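Long-range contacts in putative phosphatase (Clostridium difficile, PDB 3SD7), which probably acts as a phosphatase of the haloacid dehalogenase-like hydrolase family, hydrolysing phosphate monoesters: residues A[29-34]-A[185-190]; A[104-109]-A[140-145]. One frame throughout, in Å; residues are numbered along the deposited sequence.

Interaction 1: A[29-34]-A[185-190]; sequences YEIVLF and DKVIMV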
ATOM      1  N   TYR A  29      13.949   6.391 -15.871  1.00 43.28           N
ATOM      2  CA  TYR A  29      12.500   6.341 -15.684  1.00 39.51           C
ATOM      3  C   TYR A  29      11.902   7.732 -15.472  1.00 38.09           C
ATOM      4  O   TYR A  29      12.357   8.486 -14.626  1.00 41.62           O
ATOM      5  CB  TYR A  29      12.157   5.457 -14.509  1.00 35.96           C
ATOM      6  CG  TYR A  29      12.676   4.054 -14.656  1.00 35.39           C
ATOM      7  CD1 TYR A  29      12.015   3.132 -15.443  1.00 32.60           C
ATOM      8  CD2 TYR A  29      13.832   3.650 -14.003  1.00 35.40           C
ATOM      9  CE1 TYR A  29      12.486   1.842 -15.584  1.00 34.73           C
ATOM     10  CE2 TYR A  29      14.313   2.355 -14.133  1.00 37.00           C
ATOM     11  CZ  TYR A  29      13.642   1.461 -14.924  1.00 31.47           C
ATOM     12  OH  TYR A  29      14.107   0.188 -15.068  1.00 36.06           O
ATOM     13  N   GLU A  30      10.844   8.040 -16.196  1.00 34.07           N
ATOM     14  CA  GLU A  30      10.214   9.359 -16.118  1.00 34.00           C
ATOM     15  C   GLU A  30       8.899   9.372 -15.324  1.00 30.99           C
ATOM     16  O   GLU A  30       8.454  10.430 -14.885  1.00 28.04           O
ATOM     17  CB  GLU A  30       9.968   9.877 -17.518  1.00 38.20           C
ATOM     18  CG  GLU A  30      11.241  10.013 -18.321  1.00 44.41           C
ATOM     19  CD  GLU A  30      11.001  10.377 -19.779  1.00 55.18           C
ATOM     20  OE1 GLU A  30       9.858  10.753 -20.138  1.00 57.85           O
ATOM     21  OE2 GLU A  30      11.969  10.285 -20.567  1.00 62.19           O
ATOM     22  N   ILE A  31       8.269   8.205 -15.214  1.00 27.27           N
ATOM     23  CA  ILE A  31       7.006   8.039 -14.497  1.00 25.94           C
ATOM     24  C   ILE A  31       7.235   6.944 -13.448  1.00 24.20           C
ATOM     25  O   ILE A  31       7.596   5.815 -13.806  1.00 23.98           O
ATOM     26  CB  ILE A  31       5.827   7.657 -15.465  1.00 28.53           C
ATOM     27  CG1 ILE A  31       5.625   8.757 -16.534  1.00 29.15           C
ATOM     28  CG2 ILE A  31       4.544   7.353 -14.656  1.00 26.94           C
ATOM     29  CD1 ILE A  31       4.465   8.485 -17.519  1.00 33.67           C
ATOM     30  N   VAL A  32       7.001   7.246 -12.169  1.00 22.14           N
ATOM     31  CA  VAL A  32       7.238   6.293 -11.089  1.00 19.74           C
ATOM     32  C   VAL A  32       5.948   6.126 -10.311  1.00 20.59           C
ATOM     33  O   VAL A  32       5.371   7.113  -9.817  1.00 21.33           O
ATOM     34  CB  VAL A  32       8.315   6.767 -10.128  1.00 21.18           C
ATOM     35  CG1 VAL A  32       8.642   5.675  -9.081  1.00 21.40           C
ATOM     36  CG2 VAL A  32       9.597   7.207 -10.898  1.00 22.41           C
ATOM     37  N   LEU A  33       5.471   4.896 -10.265  1.00 19.75           N
ATOM     38  CA  LEU A  33       4.273   4.566  -9.529  1.00 18.84           C
ATOM     39  C   LEU A  33       4.666   3.932  -8.204  1.00 18.93           C
ATOM     40  O   LEU A  33       5.615   3.147  -8.140  1.00 20.33           O
ATOM     41  CB  LEU A  33       3.401   3.579 -10.284  1.00 19.91           C
ATOM     42  CG  LEU A  33       2.692   4.050 -11.528  1.00 22.99           C
ATOM     43  CD1 LEU A  33       3.649   4.298 -12.666  1.00 30.00           C
ATOM     44  CD2 LEU A  33       1.613   3.020 -11.920  1.00 27.37           C
ATOM     45  N   PHE A  34       3.923   4.271  -7.162  1.00 17.22           N
ATOM     46  CA  PHE A  34       4.118   3.716  -5.851  1.00 15.78           C
ATOM     47  C   PHE A  34       2.841   3.102  -5.272  1.00 17.18           C
ATOM     48  O   PHE A  34       1.777   3.676  -5.396  1.00 17.54           O
ATOM     49  CB  PHE A  34       4.549   4.792  -4.835  1.00 18.59           C
ATOM     50  CG  PHE A  34       5.894   5.377  -5.073  1.00 18.91           C
ATOM     51  CD1 PHE A  34       7.000   4.901  -4.358  1.00 19.92           C
ATOM     52  CD2 PHE A  34       6.065   6.458  -5.939  1.00 19.97           C
ATOM     53  CE1 PHE A  34       8.236   5.452  -4.545  1.00 24.61           C
ATOM     54  CE2 PHE A  34       7.346   7.014  -6.113  1.00 20.99           C
ATOM     55  CZ  PHE A  34       8.405   6.506  -5.422  1.00 23.54           C
ATOM     56  N   ASP A 185       8.493   2.102 -21.573  1.00 45.89           N
ATOM     57  CA  ASP A 185       9.845   1.770 -21.091  1.00 46.29           C
ATOM     58  C   ASP A 185      10.372   2.766 -20.046  1.00 42.35           C
ATOM     59  O   ASP A 185      11.284   2.438 -19.295  1.00 44.08           O
ATOM     60  CB  ASP A 185      10.849   1.609 -22.242  1.00 51.47           C
ATOM     61  CG  ASP A 185      10.709   0.278 -22.973  1.00 57.45           C
ATOM     62  OD1 ASP A 185      10.925   0.262 -24.199  1.00 65.70           O
ATOM     63  OD2 ASP A 185      10.372  -0.749 -22.334  1.00 61.97           O
ATOM     64  N   LYS A 186       9.794   3.957 -19.960  1.00 39.17           N
ATOM     65  CA  LYS A 186      10.255   4.929 -18.977  1.00 38.11           C
ATOM     66  C   LYS A 186       9.362   4.898 -17.727  1.00 32.89           C
ATOM     67  O   LYS A 186       9.370   5.837 -16.950  1.00 30.37           O
ATOM     68  CB  LYS A 186      10.283   6.352 -19.554  1.00 40.56           C
ATOM     69  CG  LYS A 186      11.161   6.566 -20.787  1.00 50.25           C
ATOM     70  CD  LYS A 186      12.566   6.015 -20.597  1.00 54.67           C
ATOM     71  CE  LYS A 186      13.603   6.821 -21.384  1.00 62.01           C
ATOM     72  NZ  LYS A 186      13.278   6.966 -22.824  1.00 67.52           N
ATOM     73  N   VAL A 187       8.587   3.819 -17.561  1.00 30.01           N
ATOM     74  CA  VAL A 187       7.659   3.672 -16.419  1.00 27.59           C
ATOM     75  C   VAL A 187       8.127   2.570 -15.472  1.00 26.89           C
ATOM     76  O   VAL A 187       8.617   1.522 -15.909  1.00 28.12           O
ATOM     77  CB  VAL A 187       6.195   3.343 -16.892  1.00 27.66           C
ATOM     78  CG1 VAL A 187       5.251   3.333 -15.712  1.00 27.37           C
ATOM     79  CG2 VAL A 187       5.678   4.375 -17.924  1.00 29.62           C
ATOM     80  N   ILE A 188       7.988   2.805 -14.166  1.00 25.23           N
ATOM     81  CA  ILE A 188       8.376   1.824 -13.161  1.00 24.11           C
ATOM     82  C   ILE A 188       7.415   1.840 -11.979  1.00 22.26           C
ATOM     83  O   ILE A 188       6.946   2.893 -11.573  1.00 22.27           O
ATOM     84  CB  ILE A 188       9.836   2.010 -12.701  1.00 25.26           C
ATOM     85  CG1 ILE A 188      10.298   0.801 -11.885  1.00 23.89           C
ATOM     86  CG2 ILE A 188      10.058   3.364 -11.973  1.00 26.43           C
ATOM     87  CD1 ILE A 188      11.869   0.659 -11.849  1.00 27.17           C
ATOM     88  N   MET A 189       7.103   0.643 -11.464  1.00 22.53           N
ATOM     89  CA  MET A 189       6.256   0.444 -10.300  1.00 20.88           C
ATOM     90  C   MET A 189       7.102   0.065  -9.075  1.00 22.03           C
ATOM     91  O   MET A 189       7.945  -0.840  -9.144  1.00 24.15           O
ATOM     92  CB  MET A 189       5.260  -0.698 -10.593  1.00 22.48           C
ATOM     93  CG  MET A 189       4.358  -1.105  -9.400  1.00 21.03           C
ATOM     94  SD  MET A 189       3.142   0.184  -9.023  1.00 22.64           S
ATOM     95  CE  MET A 189       2.401  -0.486  -7.514  1.00 24.46           C
ATOM     96  N   VAL A 190       6.813   0.699  -7.957  1.00 19.02           N
ATOM     97  CA  VAL A 190       7.520   0.443  -6.688  1.00 18.22           C
ATOM     98  C   VAL A 190       6.522  -0.101  -5.668  1.00 19.53           C
ATOM     99  O   VAL A 190       5.490   0.505  -5.413  1.00 19.61           O
ATOM    100  CB  VAL A 190       8.143   1.723  -6.151  1.00 19.89           C
ATOM    101  CG1 VAL A 190       8.903   1.457  -4.844  1.00 19.36           C
ATOM    102  CG2 VAL A 190       9.055   2.357  -7.195  1.00 19.94           C
TER

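Interaction 2: A[104-109]-A[140-145]; sequences KGIFEN and AETILR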
ATOM      1  N   LYS A 104     -10.464   6.871  13.980  1.00 49.40           N
ATOM      2  CA  LYS A 104      -9.075   7.085  14.435  1.00 48.33           C
ATOM      3  C   LYS A 104      -8.008   6.279  13.721  1.00 43.21           C
ATOM      4  O   LYS A 104      -6.870   6.740  13.584  1.00 41.69           O
ATOM      5  CB  LYS A 104      -8.975   6.778  15.937  1.00 50.19           C
ATOM      6  CG  LYS A 104      -9.827   7.711  16.777  1.00 58.87           C
ATOM      7  CD  LYS A 104      -9.622   7.595  18.283  1.00 67.97           C
ATOM      8  CE  LYS A 104     -10.143   6.293  18.872  1.00 70.09           C
ATOM      9  NZ  LYS A 104     -10.425   6.465  20.347  1.00 72.07           N
ATOM     10  N   GLY A 105      -8.352   5.073  13.286  1.00 40.07           N
ATOM     11  CA  GLY A 105      -7.379   4.203  12.627  1.00 37.74           C
ATOM     12  C   GLY A 105      -6.740   4.849  11.403  1.00 36.30           C
ATOM     13  O   GLY A 105      -5.550   4.712  11.173  1.00 33.95           O
ATOM     14  N   ILE A 106      -7.541   5.612  10.657  1.00 37.74           N
ATOM     15  CA  ILE A 106      -7.059   6.249   9.412  1.00 37.09           C
ATOM     16  C   ILE A 106      -5.919   7.235   9.678  1.00 38.14           C
ATOM     17  O   ILE A 106      -5.076   7.467   8.809  1.00 36.93           O
ATOM     18  CB  ILE A 106      -8.224   6.939   8.658  1.00 38.67           C
ATOM     19  CG1 ILE A 106      -7.765   7.495   7.290  1.00 37.48           C
ATOM     20  CG2 ILE A 106      -8.820   8.043   9.507  1.00 37.56           C
ATOM     21  CD1 ILE A 106      -7.162   6.467   6.409  1.00 36.68           C
ATOM     22  N   PHE A 107      -5.884   7.797  10.882  1.00 39.56           N
ATOM     23  CA  PHE A 107      -4.836   8.743  11.245  1.00 41.49           C
ATOM     24  C   PHE A 107      -3.636   8.085  11.918  1.00 40.47           C
ATOM     25  O   PHE A 107      -2.659   8.759  12.236  1.00 42.61           O
ATOM     26  CB  PHE A 107      -5.412   9.837  12.157  1.00 44.75           C
ATOM     27  CG  PHE A 107      -6.579  10.546  11.559  1.00 49.34           C
ATOM     28  CD1 PHE A 107      -6.386  11.487  10.552  1.00 53.53           C
ATOM     29  CD2 PHE A 107      -7.868  10.263  11.977  1.00 53.10           C
ATOM     30  CE1 PHE A 107      -7.463  12.146   9.980  1.00 54.68           C
ATOM     31  CE2 PHE A 107      -8.955  10.922  11.414  1.00 58.93           C
ATOM     32  CZ  PHE A 107      -8.750  11.862  10.413  1.00 58.82           C
ATOM     33  N   GLU A 108      -3.693   6.767  12.104  1.00 37.99           N
ATOM     34  CA  GLU A 108      -2.629   6.028  12.764  1.00 36.03           C
ATOM     35  C   GLU A 108      -1.767   5.272  11.744  1.00 32.78           C
ATOM     36  O   GLU A 108      -1.906   4.072  11.536  1.00 30.82           O
ATOM     37  CB  GLU A 108      -3.243   5.099  13.805  1.00 36.96           C
ATOM     38  CG  GLU A 108      -3.840   5.900  14.968  1.00 40.01           C
ATOM     39  CD  GLU A 108      -4.729   5.096  15.892  1.00 44.88           C
ATOM     40  OE1 GLU A 108      -5.191   4.009  15.504  1.00 43.78           O
ATOM     41  OE2 GLU A 108      -4.971   5.587  17.018  1.00 50.10           O
ATOM     42  N   ASN A 109      -0.889   6.032  11.108  1.00 31.60           N
ATOM     43  CA  ASN A 109       0.071   5.524  10.145  1.00 30.67           C
ATOM     44  C   ASN A 109       1.417   6.166  10.431  1.00 31.87           C
ATOM     45  O   ASN A 109       1.488   7.219  11.094  1.00 34.52           O
ATOM     46  CB  ASN A 109      -0.315   5.891   8.694  1.00 29.94           C
ATOM     47  CG  ASN A 109      -1.657   5.354   8.271  1.00 30.03           C
ATOM     48  OD1 ASN A 109      -1.737   4.286   7.653  1.00 28.33           O
ATOM     49  ND2 ASN A 109      -2.735   6.090   8.590  1.00 31.33           N
ATOM     50  N   ALA A 140      -6.047   6.645   0.915  1.00 23.66           N
ATOM     51  CA  ALA A 140      -4.731   6.962   0.358  1.00 21.79           C
ATOM     52  C   ALA A 140      -4.519   8.486   0.309  1.00 23.99           C
ATOM     53  O   ALA A 140      -3.493   9.010   0.734  1.00 23.01           O
ATOM     54  CB  ALA A 140      -4.539   6.325  -1.060  1.00 23.66           C
ATOM     55  N   GLU A 141      -5.520   9.191  -0.198  1.00 24.82           N
ATOM     56  CA  GLU A 141      -5.423  10.646  -0.275  1.00 24.74           C
ATOM     57  C   GLU A 141      -5.363  11.281   1.118  1.00 24.96           C
ATOM     58  O   GLU A 141      -4.581  12.198   1.341  1.00 26.84           O
ATOM     59  CB  GLU A 141      -6.578  11.189  -1.106  1.00 24.97           C
ATOM     60  CG  GLU A 141      -6.473  10.832  -2.577  1.00 24.96           C
ATOM     61  CD  GLU A 141      -7.610  11.412  -3.375  1.00 28.86           C
ATOM     62  OE1 GLU A 141      -8.721  11.517  -2.819  1.00 29.95           O
ATOM     63  OE2 GLU A 141      -7.398  11.728  -4.564  1.00 27.92           O
ATOM     64  N   THR A 142      -6.167  10.775   2.052  1.00 27.00           N
ATOM     65  CA  THR A 142      -6.182  11.283   3.420  1.00 28.06           C
ATOM     66  C   THR A 142      -4.807  11.146   4.060  1.00 27.20           C
ATOM     67  O   THR A 142      -4.286  12.086   4.675  1.00 30.07           O
ATOM     68  CB  THR A 142      -7.244  10.588   4.267  1.00 30.66           C
ATOM     69  OG1 THR A 142      -8.542  10.958   3.788  1.00 33.15           O
ATOM     70  CG2 THR A 142      -7.125  10.992   5.743  1.00 33.17           C
ATOM     71  N   ILE A 143      -4.221   9.967   3.907  1.00 24.51           N
ATOM     72  CA  ILE A 143      -2.900   9.672   4.474  1.00 25.16           C
ATOM     73  C   ILE A 143      -1.787  10.492   3.833  1.00 22.58           C
ATOM     74  O   ILE A 143      -0.909  11.004   4.526  1.00 26.30           O
ATOM     75  CB  ILE A 143      -2.602   8.164   4.350  1.00 23.35           C
ATOM     76  CG1 ILE A 143      -3.576   7.384   5.231  1.00 27.33           C
ATOM     77  CG2 ILE A 143      -1.169   7.881   4.725  1.00 25.50           C
ATOM     78  CD1 ILE A 143      -3.603   5.875   4.925  1.00 27.32           C
ATOM     79  N   LEU A 144      -1.819  10.653   2.525  1.00 22.69           N
ATOM     80  CA  LEU A 144      -0.767  11.391   1.858  1.00 22.98           C
ATOM     81  C   LEU A 144      -0.874  12.879   2.229  1.00 25.52           C
ATOM     82  O   LEU A 144       0.151  13.539   2.426  1.00 26.10           O
ATOM     83  CB  LEU A 144      -0.795  11.170   0.365  1.00 24.99           C
ATOM     84  CG  LEU A 144      -0.415   9.731  -0.067  1.00 25.67           C
ATOM     85  CD1 LEU A 144      -0.808   9.525  -1.517  1.00 32.75           C
ATOM     86  CD2 LEU A 144       1.037   9.437   0.167  1.00 31.76           C
ATOM     87  N   ARG A 145      -2.110  13.354   2.366  1.00 27.56           N
ATOM     88  CA  ARG A 145      -2.363  14.706   2.839  1.00 30.31           C
ATOM     89  C   ARG A 145      -1.855  14.876   4.290  1.00 30.60           C
ATOM     90  O   ARG A 145      -1.210  15.883   4.607  1.00 34.32           O
ATOM     91  CB  ARG A 145      -3.846  15.017   2.726  1.00 31.57           C
ATOM     92  CG  ARG A 145      -4.309  15.297   1.349  1.00 36.77           C
ATOM     93  CD  ARG A 145      -5.823  15.466   1.290  1.00 45.32           C
ATOM     94  NE  ARG A 145      -6.204  16.126   0.060  1.00 49.25           N
ATOM     95  CZ  ARG A 145      -6.419  17.442  -0.074  1.00 50.40           C
ATOM     96  NH1 ARG A 145      -6.331  18.287   0.946  1.00 53.23           N
ATOM     97  NH2 ARG A 145      -6.735  17.910  -1.250  1.00 52.88           N
TER

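Interaction 1: A[29-34]-A[185-190]
Tyr29 lays one face of its ring against Ile188, whose CD1 sits 3.8 Å from the ring centroid, a CH-pi contact displaced toward the rim. The phenol oxygen reaches past the neighbouring strand to Asp206 and Tyr227. The backbone N of Glu30 donates to Lys186 O (2.8 Å), which also accepts Ile31 N, so two donors grip this oxygen where the strands begin to pair. The Glu30 side chain runs extended across the aliphatic part of Lys186, with OE2 and NZ still 4.2 Å apart. From Ile31 onward the pairing is regular and parallel: Ile31 O accepts from Ile188 N, Leu33 N gives an almost straight bond to Ile188 O (2.8 Å, 176°), and Leu33 O accepts from Val190 N. Val32 packs its CG1 on Val190 CG2 (3.8 Å). On the other face Leu33 CD1 meets Val187 CG1 at 3.6 Å and its CB meets Met189 SD, beneath helix 168-179. Phe34 lies alongside Val190, pointing the same way, with CD1 near Val190 CB and Val190 CG2 over one ring face. These are adjacent central strands of the parallel Rossmann-like sheet of the HAD fold, leading toward the sodium site of Asp37 and Asp192.

Interaction 2: A[104-109]-A[140-145]
With chi1 at -175°, Ile106 swings CG1 opposite its own backbone N, and the bend at chi2 (56°) carries CD1 on toward Ile143 of helix 137-146. Ile143 answers with CG1 anti to its carbonyl carbon, chi1 -66°, and an extended chi2, which brings its CG1 and CD1 within contact of both Ile106 and Asn109. Ile106 CD1 lies 3.9 Å from Ile143 CG1. One helix position earlier, the methyl CG2 of Thr142 rests 3.9 Å from Ile106 CG1, the two side chains crossing at about a right angle. Its hydroxyl is bonded to Val138 O one turn back in the same helix, so Thr142 offers carbon to the contact. Asn109 brings its amide up to the end of Ile143: Asn109 OD1 is 3.7 Å from Ile143 CD1, and Asn109 ND2 is 3.7 Å from Ile143 CG1. Phe107, at the exposed margin, approaches more loosely, its CE1 4.4 Å from Thr142 CG2. The type I turn from Gly105 to Glu108 contains Ile106 and is followed directly by Asn109; here the chain leaves helix 87-105, probably part of the HAD cap, and returns to the core beside helix 137-146. No hydrogen bond crosses between the segments; mostly methyl and methylene groups meet, with the Asn109 amide and Ile106 O set against carbon, which implies a hold by shape and burial of carbon.

Interaction 1 is a buried core contact that joins neighbouring strands of the central sheet through backbone hydrogen bonds, with apolar side chains on both faces. Interaction 2 is smaller and partly buried: it sets the turn after helix 87-105 against helix 137-146 by side-chain contact, with no hydrogen bond across. The buried areas, 680 against 211 Å², reflect this difference. The two share no element and do not touch: the centres of interaction 1 and interaction 2 are about 24 Å apart, and the nearest atoms of interactions 1 and 2 about 7 Å. Along the chain, interaction 2 is nested inside the loop that interaction 1 closes. Strand 128-133, flanking strand 31-34, leads into helix 137-146 and so connects the sheet with the second contact.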